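Local coordinates for protein SidF, inhibitor of growth family, member 3 (Legionella pneumophila subsp. pneumophila, PDB 4FYE) that acts as a phosphoinositide phosphatase of the pathogen Legionella, probably removing the 3-phosphate from inositol lipids such as phosphatidylinositol 3,4,5-trisphosphate, at residues 381-386 and 500-505; 493-498 and 540-545. The protein carries 1 engineered substitution. All blocks are in the same frame, centred on the assembly; numbering follows the deposited sequence.

Interaction 1: residues 381-386 and 500-505; sequences RQMMDA and GAYREA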
# COMPACT_ATOMS: atom_id res chain seq x y z
N ARG A 381 3.17 -14.13 -5.88
CA ARG A 381 3.02 -14.22 -7.34
C ARG A 381 2.30 -15.52 -7.80
O ARG A 381 1.49 -15.50 -8.70
CB ARG A 381 4.37 -13.95 -8.01
CG ARG A 381 4.77 -14.90 -9.11
CD ARG A 381 4.16 -14.54 -10.43
NE ARG A 381 3.61 -15.72 -11.09
CZ ARG A 381 3.81 -17.01 -10.76
NH1 ARG A 381 4.59 -17.36 -9.75
NH2 ARG A 381 3.21 -17.96 -11.47
N GLN A 382 2.53 -16.62 -7.11
CA GLN A 382 1.89 -17.88 -7.47
C GLN A 382 0.39 -17.89 -7.07
O GLN A 382 -0.49 -18.32 -7.86
CB GLN A 382 2.68 -19.01 -6.81
CG GLN A 382 2.00 -20.35 -6.68
CD GLN A 382 2.95 -21.46 -6.22
OE1 GLN A 382 2.77 -22.62 -6.62
NE2 GLN A 382 3.98 -21.11 -5.42
N MET A 383 0.09 -17.39 -5.87
CA MET A 383 -1.31 -17.33 -5.41
C MET A 383 -2.16 -16.27 -6.20
O MET A 383 -3.30 -16.52 -6.55
CB MET A 383 -1.40 -17.20 -3.87
CG MET A 383 -0.52 -18.17 -3.08
SD MET A 383 -0.73 -19.97 -3.34
CE MET A 383 -0.28 -20.18 -5.03
N MET A 384 -1.58 -15.11 -6.50
CA MET A 384 -2.23 -14.18 -7.40
C MET A 384 -2.58 -14.84 -8.72
O MET A 384 -3.71 -14.67 -9.22
CB MET A 384 -1.38 -12.89 -7.64
CG MET A 384 -1.31 -11.94 -6.44
SD MET A 384 -0.32 -10.47 -6.83
CE MET A 384 -1.39 -9.90 -8.14
N ASP A 385 -1.63 -15.57 -9.30
CA ASP A 385 -1.89 -16.26 -10.60
C ASP A 385 -2.82 -17.48 -10.45
O ASP A 385 -3.47 -17.88 -11.42
CB ASP A 385 -0.59 -16.68 -11.31
CG ASP A 385 -0.07 -15.63 -12.32
OD1 ASP A 385 -0.86 -14.81 -12.87
OD2 ASP A 385 1.18 -15.64 -12.56
N ALA A 386 -2.85 -18.06 -9.25
CA ALA A 386 -3.77 -19.17 -8.92
C ALA A 386 -5.19 -18.72 -9.10
O ALA A 386 -6.02 -19.46 -9.70
CB ALA A 386 -3.57 -19.60 -7.47
N GLY A 500 -7.80 -24.29 -10.57
CA GLY A 500 -8.96 -24.54 -9.69
C GLY A 500 -8.70 -25.72 -8.75
O GLY A 500 -8.81 -25.59 -7.51
N ALA A 501 -8.30 -26.84 -9.35
CA ALA A 501 -7.92 -28.05 -8.63
C ALA A 501 -6.81 -27.76 -7.60
O ALA A 501 -6.87 -28.22 -6.45
CB ALA A 501 -7.51 -29.14 -9.63
N TYR A 502 -5.82 -26.95 -7.97
CA TYR A 502 -4.77 -26.61 -7.02
C TYR A 502 -5.25 -25.82 -5.77
O TYR A 502 -4.85 -26.11 -4.61
CB TYR A 502 -3.66 -25.88 -7.76
CG TYR A 502 -2.56 -25.37 -6.92
CD1 TYR A 502 -1.64 -26.26 -6.32
CD2 TYR A 502 -2.38 -24.01 -6.72
CE1 TYR A 502 -0.59 -25.81 -5.53
CE2 TYR A 502 -1.33 -23.53 -5.94
CZ TYR A 502 -0.45 -24.42 -5.35
OH TYR A 502 0.59 -23.93 -4.56
N ARG A 503 -6.09 -24.80 -5.98
CA ARG A 503 -6.56 -24.00 -4.85
C ARG A 503 -7.34 -24.87 -3.88
O ARG A 503 -7.08 -24.87 -2.67
CB ARG A 503 -7.49 -22.87 -5.29
CG ARG A 503 -6.83 -21.76 -6.07
CD ARG A 503 -7.84 -20.67 -6.38
NE ARG A 503 -8.71 -21.03 -7.51
CZ ARG A 503 -9.97 -21.43 -7.37
NH1 ARG A 503 -10.53 -21.51 -6.14
NH2 ARG A 503 -10.66 -21.73 -8.46
N GLU A 504 -8.30 -25.61 -4.44
CA GLU A 504 -9.23 -26.38 -3.62
C GLU A 504 -8.43 -27.40 -2.82
O GLU A 504 -8.59 -27.55 -1.60
CB GLU A 504 -10.35 -26.99 -4.48
CG GLU A 504 -11.79 -26.69 -3.99
CD GLU A 504 -12.04 -25.28 -3.32
OE1 GLU A 504 -12.35 -25.22 -2.09
OE2 GLU A 504 -11.98 -24.22 -4.01
N ALA A 505 -7.49 -28.04 -3.50
CA ALA A 505 -6.66 -29.01 -2.87
C ALA A 505 -5.84 -28.40 -1.70
O ALA A 505 -5.79 -28.94 -0.61
CB ALA A 505 -5.76 -29.59 -3.92

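Interaction 2: residues 493-498 and 540-545; sequences NALKEV and KKQESA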
# COMPACT_ATOMS: atom_id res chain seq x y z
N ASN A 493 -5.48 -20.30 -20.72
CA ASN A 493 -6.77 -21.01 -20.62
C ASN A 493 -6.71 -22.53 -20.24
O ASN A 493 -7.53 -22.99 -19.45
CB ASN A 493 -7.65 -20.66 -21.81
CG ASN A 493 -8.11 -19.19 -21.75
OD1 ASN A 493 -8.27 -18.61 -20.66
ND2 ASN A 493 -8.33 -18.59 -22.90
N ALA A 494 -5.70 -23.25 -20.71
CA ALA A 494 -5.43 -24.65 -20.28
C ALA A 494 -5.16 -24.85 -18.76
O ALA A 494 -5.49 -25.90 -18.16
CB ALA A 494 -4.28 -25.23 -21.09
N LEU A 495 -4.55 -23.82 -18.16
CA LEU A 495 -4.22 -23.78 -16.74
C LEU A 495 -5.38 -23.66 -15.78
O LEU A 495 -5.31 -24.12 -14.64
CB LEU A 495 -3.28 -22.61 -16.46
CG LEU A 495 -1.80 -22.91 -16.58
CD1 LEU A 495 -1.02 -21.63 -16.36
CD2 LEU A 495 -1.37 -23.95 -15.54
N LYS A 496 -6.44 -23.01 -16.26
CA LYS A 496 -7.58 -22.68 -15.41
C LYS A 496 -8.12 -23.89 -14.66
O LYS A 496 -8.16 -23.86 -13.44
CB LYS A 496 -8.69 -21.98 -16.21
CG LYS A 496 -8.27 -20.72 -17.00
CD LYS A 496 -7.42 -19.67 -16.26
CE LYS A 496 -7.22 -18.40 -17.11
NZ LYS A 496 -6.25 -17.40 -16.54
N GLU A 497 -8.46 -24.95 -15.39
CA GLU A 497 -8.86 -26.23 -14.79
C GLU A 497 -7.89 -26.68 -13.66
O GLU A 497 -8.24 -26.72 -12.46
CB GLU A 497 -8.92 -27.27 -15.90
CG GLU A 497 -10.09 -28.23 -15.83
CD GLU A 497 -10.58 -28.43 -14.40
OE1 GLU A 497 -9.84 -29.04 -13.60
OE2 GLU A 497 -11.70 -27.98 -14.09
N VAL A 498 -6.65 -26.99 -14.04
CA VAL A 498 -5.60 -27.29 -13.07
C VAL A 498 -5.48 -26.25 -11.90
O VAL A 498 -5.42 -26.62 -10.71
CB VAL A 498 -4.25 -27.48 -13.80
CG1 VAL A 498 -3.27 -28.21 -12.90
CG2 VAL A 498 -4.45 -28.24 -15.13
N LYS A 540 3.79 -25.30 -12.75
CA LYS A 540 5.21 -24.95 -12.98
C LYS A 540 5.61 -25.08 -14.45
O LYS A 540 6.08 -24.11 -15.04
CB LYS A 540 6.17 -25.81 -12.15
CG LYS A 540 6.29 -25.42 -10.69
CD LYS A 540 6.69 -23.97 -10.53
CE LYS A 540 6.16 -23.42 -9.21
NZ LYS A 540 6.40 -24.41 -8.12
N LYS A 541 5.40 -26.28 -15.00
CA LYS A 541 5.77 -26.62 -16.38
C LYS A 541 5.08 -25.71 -17.43
O LYS A 541 5.73 -25.20 -18.34
CB LYS A 541 5.47 -28.11 -16.66
CG LYS A 541 5.92 -28.63 -18.02
CD LYS A 541 5.44 -30.04 -18.30
CE LYS A 541 6.06 -30.59 -19.57
NZ LYS A 541 5.30 -31.77 -20.11
N GLN A 542 3.79 -25.49 -17.28
CA GLN A 542 3.06 -24.63 -18.23
C GLN A 542 3.43 -23.18 -18.00
O GLN A 542 3.63 -22.45 -18.97
CB GLN A 542 1.54 -24.79 -18.14
CG GLN A 542 0.97 -25.97 -18.90
CD GLN A 542 -0.55 -26.05 -18.73
OE1 GLN A 542 -1.04 -26.98 -18.09
NE2 GLN A 542 -1.30 -25.06 -19.28
N GLU A 543 3.50 -22.76 -16.74
CA GLU A 543 4.04 -21.43 -16.40
C GLU A 543 5.39 -21.16 -17.17
O GLU A 543 5.52 -20.16 -17.91
CB GLU A 543 4.17 -21.28 -14.87
CG GLU A 543 2.81 -21.06 -14.16
CD GLU A 543 2.87 -20.80 -12.62
OE1 GLU A 543 3.87 -21.17 -11.96
OE2 GLU A 543 1.86 -20.25 -12.06
N SER A 544 6.34 -22.09 -17.09
CA SER A 544 7.56 -22.02 -17.91
C SER A 544 7.38 -21.72 -19.39
O SER A 544 8.07 -20.85 -19.91
CB SER A 544 8.37 -23.30 -17.80
OG SER A 544 9.02 -23.34 -16.55
N ALA A 545 6.49 -22.44 -20.07
CA ALA A 545 6.41 -22.28 -21.51
C ALA A 545 5.79 -20.93 -21.87
O ALA A 545 6.19 -20.29 -22.85
CB ALA A 545 5.64 -23.44 -22.16

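Interaction 1: residues 381-386 and 500-505
Behind the surface where Met383 and Ala386 meet Tyr502 and Arg503, Asp385 OD2 is held by two arginines. Arg381, one helical turn earlier, reaches it with NE at 2.8 Å, coming in on the anti side of the oxygen and well out of the carboxylate plane. NH2 of the same guanidinium adds a weak bond, and Arg443 forms a further salt bridge to OD2, so two positive groups probably stabilise the charged form of this buried acid. The contact in front is a helix-helix crossing: helix 373-387, which packs through Met384 on the sheet strands 353-360 and 402-416, meets the first arm of a predicted coiled coil, helix 482-514. The local axes approach to 10.6 Å and run at 117° to each other. Tyr502 does most of the bridging. With CG anti to the backbone N (chi1 176°), its ring is thrown across the gap to helix 373-387. Met383, bent at successive torsions, brings its methyl CE up to the ring edge, in the ring plane, 3.6 Å from CE2 of Tyr502. Gln382 is instead extended, and its amide comes to the phenol end of the ring, CD lying 3.8 Å from Tyr502 OH, with amide and ring planes only 7° apart. Tyr502 also touches Val532 and Glu536 of helix 522-583, and Gln382 shares the contact with Glu536. A second, looser touch lies where the backbones come nearest: Ala386 CB rests 4.2 Å from Arg503 CG. Close by, Asp385 O accepts a hydrogen bond from Lys499 NZ. Arg503 then bends at chi3, folding back along its own helix until one face of the guanidinium lies over Gly500 O, which sits 4.3 Å above the plane.

Interaction 2: residues 493-498 and 540-545
The amide of Gln542 lies flat against Leu495, whose isobutyl branch covers one face: CD2 stands above that face, 3.9 Å from Gln542 CD, while CG comes to 3.5 Å from NE2. Off the nitrogen end, and tilted to the other side of the amide plane, the methyl CB of Ala494 closes to 3.5 Å from Gln542 NE2. The amide thus wedges between two aliphatic neighbours and forms no hydrogen bond to the facing segment; the grip is van der Waals contact alone. The Gln542 chain gets there by running straight beyond CG (chi2 179°), and it slides past Leu495 in the opposite direction, side by side with it. CB of Gln542 joins in, 4.0 Å from Leu495 CD2, so Leu495 packs along much of the glutamine's length. More loosely, Leu495 CD1 lies 4.5 Å from CG of Glu543, touching the aliphatic part of a residue whose carboxylate is engaged elsewhere, in a salt bridge with Arg381. This is packing between the two arms of an antiparallel helical hairpin, within a predicted coiled coil. The local axes are 10.6 Å apart and run at 163°, nearly antiparallel. Leu495 extends the apolar seam to either side of Gln542 on the second arm, touching Ile539 and Ile546, and Val498, one turn further on, meets Tyr535 and Ile539. At the other end Gln542 and Ala545 touch Lys491. Helix 482-514 therefore lies along helix 522-583 here, while Lys496 hydrogen-bonds to Asp388 O, just past helix 373-387.

How the interactions relate
From the N terminus, helix 373-387 comes first. Strands 391-399 and 402-416 and the helices 438-458 and 467-476 follow before helix 482-514 returns to it, closing the long loop of interaction 1. Interaction 2 closes a shorter, mostly helical one, as the chain turns after residue 514 and comes back along itself as helix 522-583. The loops cross: 493-498 falls inside the span of interaction 1, and 540-545 beyond it. Both contacts use helix 482-514, and their centres are about 11 Å apart. A salt bridge, Arg381 NH2 to Glu543 OE2 at 2.7 Å, ties the sheet-backed helix 373-387 to the second arm; with interaction 1 it holds that helix to both arms.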